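Local coordinates for protein CutA1 (Shewanella, PDB 3AHP) that probably contributes to tolerance of divalent metal ions, as a thermostable, trimeric member of the CutA1 family, at residues B[96-99]-B[100-103]; B[66-69]-B[70-74]. One frame throughout, in Å; residues are numbered along the deposited sequence.

Interaction 1: residues B[96-99]-B[100-103]; sequences GPYL and QWIK
Tyr98 leans its ring across both Trp101 and Ile102, the residues three and four places further along the helix, and the fit shows how a local i to i+3/i+4 cluster is shaped. With CG anti to the backbone N (chi1 -173°), the tyrosine side chain leads back toward the later turn even though its CB starts off away from it. Both partners lie on one side of the ring plane, the indole by the CE2 edge and the isoleucine by the CE1 edge. CE2 lies 3.5 Å from Trp101 CE3 and equally near CZ3. The ring centroids are 5.4 Å apart and the planes meet at 41°, an oblique pairing. The phenol OH carries on past CZ3, in the indole plane at its edge. Along the other long edge, Tyr98 CE1 meets the methyl CD1 of Ile102 at 3.5 Å, while Ile102 CG1 sits over the ring face, displaced toward the rim. Leu99 CD2 adds a looser bump against the same methyl, at 4.5 Å.

These residues belong to the C-terminal helix, 96-105, which follows the last strand of the CutA1 fold. Its backbone spacing sets the two partners side by side under the phenol: Ile102 N donates to Tyr98 O at 3.2 Å, almost straight, and Gln100 N closes on Gly96 O at 3.0 Å. Trp101 N is hydrogen-bonded to Pro97 O. With an alanine here instead of Tyr98, the CE3-CZ3 side of the indole and the Ile102 methyl would probably both lose the ring that leans across them, opening a gap over the pair. Beyond the helix, the tyrosine packs on Lys62 and Cys34 of its own chain and on Pro84 of the second subunit, whose Gln46 lies against Trp101.

Interaction 2: residues B[66-69]-B[70-74]; sequences TDYP and AIEQL
Early in helix 68-78, one of the two helices packed on the sheet of this ferredoxin-like, GlnB-related fold, Tyr68 and Glu72 form an i to i+4 pair one turn apart. The phenol OH and Glu72 OE2 are modelled as a very short hydrogen bond, donated by the hydroxyl, whose exact length is doubtful at this resolution. OE2 arrives at the edge of the ring, near its plane, whereas the carboxylate as a whole is turned 80° against the ring. Glu72 has CG anti to the backbone N (chi1 176°), and with the chain extended beyond it this carries the carboxylate out to the hydroxyl. Closer to the backbone, Glu72 CB lies 3.9 Å from Tyr68 CZ. Beneath the pair, Glu72 N donates to Tyr68 O at 2.9 Å.

A second contact lies round the helix. Its apolar part is Ile71 CD1 resting on Asp67 CB at 3.9 Å; separately, Ile71 CG1 packs against the carbonyl oxygen of Asp67. That oxygen accepts from Ile71 N at 3.2 Å and, weakly, from Ala70 N.

Ile71 also packs on Leu31 and on Phe86 of strand 86-94, while the Tyr68 side chain packs on Leu7 and Ile9 of strand 6-13, and both Tyr68 and Glu72 touch Gly94 of the third subunit.

Overall arrangement
From the N terminus, strand 6-13, helix 16-28 and the strands up to residue 64 precede both contacts. Interaction 2 comes first, where the chain leaves strand 50-64 and enters helix 68-78; strand 86-94 then leads to helix 96-105 and interaction 1. Each contact stays within one or two helical turns, so neither closes a long loop, and the two lie in series without nesting or crossing. Their centres are 19 Å apart and their nearest atoms about 6 Å. Both helices border strand 6-13, and a weak hydrogen bond between Asp67 OD1 and Ser106 OG, just beyond helix 96-105, links the regions. Outward, interaction 1 faces the second subunit and interaction 2 the third.

Interaction 1: residues B[96-99]-B[100-103]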
loop_
_atom_site.group_PDB
_atom_site.type_symbol
_atom_site.label_atom_id
_atom_site.label_comp_id
_atom_site.label_asym_id
_atom_site.label_seq_id
_atom_site.Cartn_x
_atom_site.Cartn_y
_atom_site.Cartn_z
ATOM N N GLY B 96 -5.962 6.026 -17.200
ATOM C CA GLY B 96 -7.048 6.978 -17.450
ATOM C C GLY B 96 -8.470 6.459 -17.330
ATOM O O GLY B 96 -9.284 7.073 -16.641
ATOM N N PRO B 97 -8.797 5.355 -18.034
ATOM C CA PRO B 97 -10.162 4.819 -18.009
ATOM C C PRO B 97 -10.566 4.195 -16.672
ATOM O O PRO B 97 -11.762 4.093 -16.377
ATOM C CB PRO B 97 -10.154 3.744 -19.112
ATOM C CG PRO B 97 -9.068 4.141 -20.018
ATOM C CD PRO B 97 -8.013 4.777 -19.137
ATOM N N TYR B 98 -9.607 3.741 -15.887
ATOM C CA TYR B 98 -9.864 3.347 -14.521
ATOM C C TYR B 98 -10.170 4.506 -13.622
ATOM O O TYR B 98 -11.017 4.429 -12.804
ATOM C CB TYR B 98 -8.727 2.530 -13.939
ATOM C CG TYR B 98 -9.027 1.971 -12.576
ATOM C CD1 TYR B 98 -8.455 2.477 -11.474
ATOM C CD2 TYR B 98 -9.880 0.939 -12.417
ATOM C CE1 TYR B 98 -8.741 1.983 -10.266
ATOM C CE2 TYR B 98 -10.142 0.440 -11.229
ATOM C CZ TYR B 98 -9.586 0.963 -10.144
ATOM O OH TYR B 98 -9.858 0.446 -8.933
ATOM N N LEU B 99 -9.496 5.607 -13.804
ATOM C CA LEU B 99 -9.705 6.712 -12.950
ATOM C C LEU B 99 -11.008 7.390 -13.245
ATOM O O LEU B 99 -11.709 7.804 -12.361
ATOM C CB LEU B 99 -8.535 7.666 -13.054
ATOM C CG LEU B 99 -7.113 7.165 -12.848
ATOM C CD1 LEU B 99 -6.154 8.268 -12.997
ATOM C CD2 LEU B 99 -6.908 6.505 -11.546
ATOM N N GLN B 100 -11.314 7.499 -14.514
ATOM C CA GLN B 100 -12.638 7.762 -14.993
ATOM C C GLN B 100 -13.706 6.951 -14.320
ATOM O O GLN B 100 -14.642 7.492 -13.829
ATOM C CB GLN B 100 -12.664 7.528 -16.485
ATOM C CG GLN B 100 -13.659 8.329 -17.266
ATOM C CD GLN B 100 -13.659 9.774 -16.946
ATOM O OE1 GLN B 100 -14.551 10.261 -16.303
ATOM N NE2 GLN B 100 -12.674 10.478 -17.425
ATOM N N TRP B 101 -13.566 5.645 -14.324
ATOM C CA TRP B 101 -14.577 4.762 -13.761
ATOM C C TRP B 101 -14.869 5.093 -12.313
ATOM O O TRP B 101 -16.032 5.114 -11.902
ATOM C CB TRP B 101 -14.127 3.313 -13.861
ATOM C CG TRP B 101 -15.018 2.338 -13.147
ATOM C CD1 TRP B 101 -16.302 2.015 -13.471
ATOM C CD2 TRP B 101 -14.654 1.484 -12.056
ATOM N NE1 TRP B 101 -16.769 1.024 -12.637
ATOM C CE2 TRP B 101 -15.777 0.683 -11.758
ATOM C CE3 TRP B 101 -13.482 1.310 -11.306
ATOM C CZ2 TRP B 101 -15.765 -0.280 -10.748
ATOM C CZ3 TRP B 101 -13.482 0.381 -10.280
ATOM C CH2 TRP B 101 -14.618 -0.403 -10.009
ATOM N N ILE B 102 -13.797 5.307 -11.547
ATOM C CA ILE B 102 -13.876 5.862 -10.205
ATOM C C ILE B 102 -14.634 7.163 -10.190
ATOM O O ILE B 102 -15.490 7.364 -9.348
ATOM C CB ILE B 102 -12.478 6.110 -9.610
ATOM C CG1 ILE B 102 -11.708 4.788 -9.508
ATOM C CG2 ILE B 102 -12.597 6.782 -8.244
ATOM C CD1 ILE B 102 -10.258 4.926 -9.003
ATOM N N LYS B 103 -14.270 8.065 -11.092
ATOM C CA LYS B 103 -14.933 9.365 -11.231
ATOM C C LYS B 103 -16.434 9.242 -11.559
ATOM O O LYS B 103 -17.261 9.970 -11.008
ATOM C CB LYS B 103 -14.178 10.225 -12.260
ATOM C CG LYS B 103 -14.864 11.504 -12.689
ATOM C CD LYS B 103 -14.355 12.707 -11.938
ATOM C CE LYS B 103 -14.746 14.000 -12.650
ATOM N NZ LYS B 103 -13.586 14.569 -13.400
#

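Interaction 2: residues B[66-69]-B[70-74]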
loop_
_atom_site.group_PDB
_atom_site.type_symbol
_atom_site.label_atom_id
_atom_site.label_comp_id
_atom_site.label_asym_id
_atom_site.label_seq_id
_atom_site.Cartn_x
_atom_site.Cartn_y
_atom_site.Cartn_z
ATOM N N THR B 66 -13.385 13.861 -3.118
ATOM C CA THR B 66 -14.578 14.636 -2.862
ATOM C C THR B 66 -15.556 13.876 -1.939
ATOM O O THR B 66 -16.141 14.449 -1.034
ATOM C CB THR B 66 -15.199 15.078 -4.212
ATOM O OG1 THR B 66 -15.690 16.401 -4.087
ATOM C CG2 THR B 66 -16.292 14.141 -4.717
ATOM N N ASP B 67 -15.615 12.557 -2.094
ATOM C CA ASP B 67 -16.426 11.721 -1.232
ATOM C C ASP B 67 -15.788 11.507 0.130
ATOM O O ASP B 67 -16.392 10.876 0.989
ATOM C CB ASP B 67 -16.665 10.346 -1.861
ATOM C CG ASP B 67 -17.195 10.421 -3.265
ATOM O OD1 ASP B 67 -18.217 11.097 -3.502
ATOM O OD2 ASP B 67 -16.639 9.707 -4.121
ATOM N N TYR B 68 -14.551 11.956 0.310
ATOM C CA TYR B 68 -13.771 11.527 1.468
ATOM C C TYR B 68 -14.527 11.686 2.790
ATOM O O TYR B 68 -14.627 10.724 3.560
ATOM C CB TYR B 68 -12.384 12.188 1.545
ATOM C CG TYR B 68 -11.667 11.872 2.837
ATOM C CD1 TYR B 68 -10.917 10.702 2.969
ATOM C CD2 TYR B 68 -11.875 12.655 3.979
ATOM C CE1 TYR B 68 -10.341 10.357 4.192
ATOM C CE2 TYR B 68 -11.310 12.316 5.210
ATOM C CZ TYR B 68 -10.542 11.170 5.308
ATOM O OH TYR B 68 -9.985 10.833 6.516
ATOM N N PRO B 69 -15.100 12.879 3.043
ATOM C CA PRO B 69 -15.714 13.112 4.357
ATOM C C PRO B 69 -16.821 12.110 4.718
ATOM O O PRO B 69 -16.961 11.742 5.885
ATOM C CB PRO B 69 -16.262 14.537 4.235
ATOM C CG PRO B 69 -15.350 15.182 3.251
ATOM C CD PRO B 69 -15.091 14.109 2.229
ATOM N N ALA B 70 -17.551 11.627 3.717
ATOM C CA ALA B 70 -18.595 10.644 3.939
ATOM C C ALA B 70 -18.030 9.232 4.164
ATOM O O ALA B 70 -18.581 8.453 4.946
ATOM C CB ALA B 70 -19.594 10.653 2.781
ATOM N N ILE B 71 -16.954 8.900 3.455
ATOM C CA ILE B 71 -16.266 7.630 3.654
ATOM C C ILE B 71 -15.691 7.503 5.070
ATOM O O ILE B 71 -16.005 6.562 5.808
ATOM C CB ILE B 71 -15.184 7.420 2.605
ATOM C CG1 ILE B 71 -15.826 7.494 1.213
ATOM C CG2 ILE B 71 -14.471 6.067 2.820
ATOM C CD1 ILE B 71 -14.847 7.518 0.046
ATOM N N GLU B 72 -14.951 8.520 5.486
ATOM C CA GLU B 72 -14.463 8.559 6.843
ATOM C C GLU B 72 -15.601 8.408 7.845
ATOM O O GLU B 72 -15.515 7.610 8.783
ATOM C CB GLU B 72 -13.755 9.867 7.101
ATOM C CG GLU B 72 -13.324 9.994 8.516
ATOM C CD GLU B 72 -12.602 11.269 8.770
ATOM O OE1 GLU B 72 -13.265 12.209 9.252
ATOM O OE2 GLU B 72 -11.391 11.345 8.444
ATOM N N GLN B 73 -16.632 9.235 7.683
ATOM C CA GLN B 73 -17.796 9.181 8.544
ATOM C C GLN B 73 -18.398 7.779 8.601
ATOM O O GLN B 73 -18.497 7.192 9.662
ATOM C CB GLN B 73 -18.836 10.219 8.110
ATOM C CG GLN B 73 -19.845 10.585 9.202
ATOM C CD GLN B 73 -19.170 10.881 10.536
ATOM O OE1 GLN B 73 -19.166 10.042 11.439
ATOM N NE2 GLN B 73 -18.534 12.040 10.635
ATOM N N LEU B 74 -18.673 7.193 7.450
ATOM C CA LEU B 74 -19.199 5.842 7.397
ATOM C C LEU B 74 -18.253 4.800 8.019
ATOM O O LEU B 74 -18.677 3.978 8.842
ATOM C CB LEU B 74 -19.582 5.461 5.958
ATOM C CG LEU B 74 -20.352 4.150 5.768
ATOM C CD1 LEU B 74 -21.509 4.085 6.737
ATOM C CD2 LEU B 74 -20.885 4.007 4.356
#